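Long-range contact in type-2Ba cytolytic delta-endotoxin (Bacillus thuringiensis serovar israelensis, PDB 2RCI), which probably kills the larvae of dipteran insects by opening pores in the epithelial cell membrane of the midgut: residues F158-D163 with Y180-K185. Residues are numbered along the deposited sequence; the frame is centred on the assembly and turned at random.
Sequences FEITVD and YEVKMK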
# COMPACT_ATOMS: atom_id res chain seq x y z
N PHE A 158 4.85 -2.77 -1.76
CA PHE A 158 5.09 -3.61 -2.93
C PHE A 158 6.59 -3.64 -3.27
O PHE A 158 7.27 -2.64 -3.12
CB PHE A 158 4.37 -3.06 -4.16
CG PHE A 158 2.88 -2.98 -4.00
CD1 PHE A 158 2.11 -4.12 -4.15
CD2 PHE A 158 2.27 -1.76 -3.69
CE1 PHE A 158 0.70 -4.06 -4.04
CE2 PHE A 158 0.87 -1.68 -3.58
CZ PHE A 158 0.10 -2.84 -3.71
N GLU A 159 7.07 -4.80 -3.71
CA GLU A 159 8.39 -4.91 -4.33
C GLU A 159 8.09 -5.21 -5.79
O GLU A 159 7.54 -6.27 -6.11
CB GLU A 159 9.17 -6.10 -3.74
CG GLU A 159 9.17 -6.15 -2.25
CD GLU A 159 10.16 -7.19 -1.69
OE1 GLU A 159 10.90 -7.83 -2.48
OE2 GLU A 159 10.21 -7.32 -0.46
N ILE A 160 8.44 -4.26 -6.65
CA ILE A 160 8.04 -4.32 -8.05
C ILE A 160 9.28 -4.40 -8.94
O ILE A 160 10.19 -3.57 -8.83
CB ILE A 160 7.17 -3.12 -8.46
CG1 ILE A 160 5.89 -3.07 -7.61
CG2 ILE A 160 6.82 -3.21 -9.97
CD1 ILE A 160 5.23 -1.69 -7.52
N THR A 161 9.29 -5.42 -9.79
CA THR A 161 10.32 -5.59 -10.82
C THR A 161 9.60 -5.65 -12.17
O THR A 161 8.65 -6.40 -12.33
CB THR A 161 11.11 -6.87 -10.61
OG1 THR A 161 11.77 -6.81 -9.33
CG2 THR A 161 12.15 -7.03 -11.75
N VAL A 162 10.05 -4.86 -13.13
CA VAL A 162 9.37 -4.81 -14.44
C VAL A 162 10.41 -4.74 -15.56
O VAL A 162 11.45 -4.09 -15.40
CB VAL A 162 8.37 -3.62 -14.47
CG1 VAL A 162 9.04 -2.30 -14.10
CG2 VAL A 162 7.62 -3.52 -15.82
N ASP A 163 10.13 -5.40 -16.68
CA ASP A 163 11.10 -5.48 -17.79
C ASP A 163 11.11 -4.24 -18.69
O ASP A 163 11.12 -4.35 -19.92
CB ASP A 163 10.91 -6.77 -18.61
CG ASP A 163 9.58 -6.80 -19.40
OD1 ASP A 163 8.61 -6.11 -19.01
OD2 ASP A 163 9.51 -7.55 -20.40
N TYR A 180 5.65 -8.01 -15.30
CA TYR A 180 5.70 -7.60 -13.90
C TYR A 180 5.90 -8.74 -12.96
O TYR A 180 5.25 -9.81 -13.08
CB TYR A 180 4.41 -6.87 -13.46
CG TYR A 180 4.38 -5.41 -13.86
CD1 TYR A 180 3.78 -4.99 -15.06
CD2 TYR A 180 4.95 -4.45 -13.04
CE1 TYR A 180 3.77 -3.63 -15.42
CE2 TYR A 180 4.93 -3.11 -13.37
CZ TYR A 180 4.34 -2.71 -14.57
OH TYR A 180 4.33 -1.37 -14.86
N GLU A 181 6.77 -8.48 -11.99
CA GLU A 181 6.89 -9.31 -10.82
C GLU A 181 6.59 -8.43 -9.60
O GLU A 181 7.32 -7.49 -9.31
CB GLU A 181 8.29 -9.88 -10.73
CG GLU A 181 8.39 -10.95 -9.69
CD GLU A 181 9.79 -11.48 -9.52
OE1 GLU A 181 10.61 -11.37 -10.48
OE2 GLU A 181 10.05 -11.99 -8.40
N VAL A 182 5.50 -8.71 -8.90
CA VAL A 182 5.06 -7.87 -7.79
C VAL A 182 4.87 -8.71 -6.53
O VAL A 182 4.07 -9.68 -6.53
CB VAL A 182 3.70 -7.17 -8.15
CG1 VAL A 182 3.18 -6.36 -6.92
CG2 VAL A 182 3.88 -6.29 -9.37
N LYS A 183 5.63 -8.37 -5.48
CA LYS A 183 5.50 -9.00 -4.16
C LYS A 183 4.76 -8.00 -3.27
O LYS A 183 5.05 -6.82 -3.30
CB LYS A 183 6.85 -9.34 -3.51
CG LYS A 183 6.64 -10.26 -2.31
CD LYS A 183 7.90 -10.71 -1.56
CE LYS A 183 7.46 -11.70 -0.47
NZ LYS A 183 8.53 -12.61 0.03
N MET A 184 3.78 -8.49 -2.53
CA MET A 184 2.96 -7.65 -1.69
C MET A 184 3.09 -8.09 -0.25
O MET A 184 2.97 -9.28 0.05
CB MET A 184 1.52 -7.82 -2.12
CG MET A 184 0.55 -6.86 -1.48
SD MET A 184 -0.99 -7.04 -2.38
CE MET A 184 -2.05 -5.95 -1.43
N LYS A 185 3.26 -7.13 0.65
CA LYS A 185 3.24 -7.35 2.08
C LYS A 185 2.25 -6.35 2.65
O LYS A 185 2.39 -5.14 2.47
CB LYS A 185 4.61 -7.11 2.69
CG LYS A 185 5.68 -8.11 2.26
CD LYS A 185 7.07 -7.61 2.65
CE LYS A 185 8.10 -8.72 2.50
NZ LYS A 185 9.44 -8.16 2.79
O HOH W 1 9.41 -8.18 -7.58
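A valine methyl group sits over the face of a tyrosine ring, offset toward its rim, where antiparallel strands 150-162 and 177-192 pair in the Cyt alpha/beta fold, a beta-sheet between two helix layers. In this non-hydrogen-bonded pair, CG2 of Val162 sits 3.7 Å from the centroid of the Tyr180 ring, only 15° off its normal, a CH-pi contact. Ile160 CG2 instead lies in the ring plane at the edge, 3.8 Å from Tyr180 CD2. The ring thus meets one methyl over a face and another at an edge.

Phe158, Val182 and Met184 continue this apolar face, which helices 74-89 and 96-110 cover; beta-branched Val and Ile suit a buried strand face. Phe158 has CG beside its backbone N (chi1 -60°), so CD1 reaches Val182 CG1 at 3.7 Å, while CE1 touches CG of the extended Met184; the sulfur approaches the ring obliquely in a Met-aromatic contact.

Two hydrogen-bonded pairs, Glu159 with Lys183 and Thr161 with Glu181, zip the backbones together with four nearly straight bonds. On their partly exposed face CB carbons pack side by side while polar ends can meet water. Glu159 OE2, held by Asn41, forms a weak salt bridge to Lys185 NZ at 3.4 Å; NZ also bonds weakly to Phe42 O. One water hydrogen-bonds to Thr161 OG1 and donates to Glu181 O at 2.8 Å.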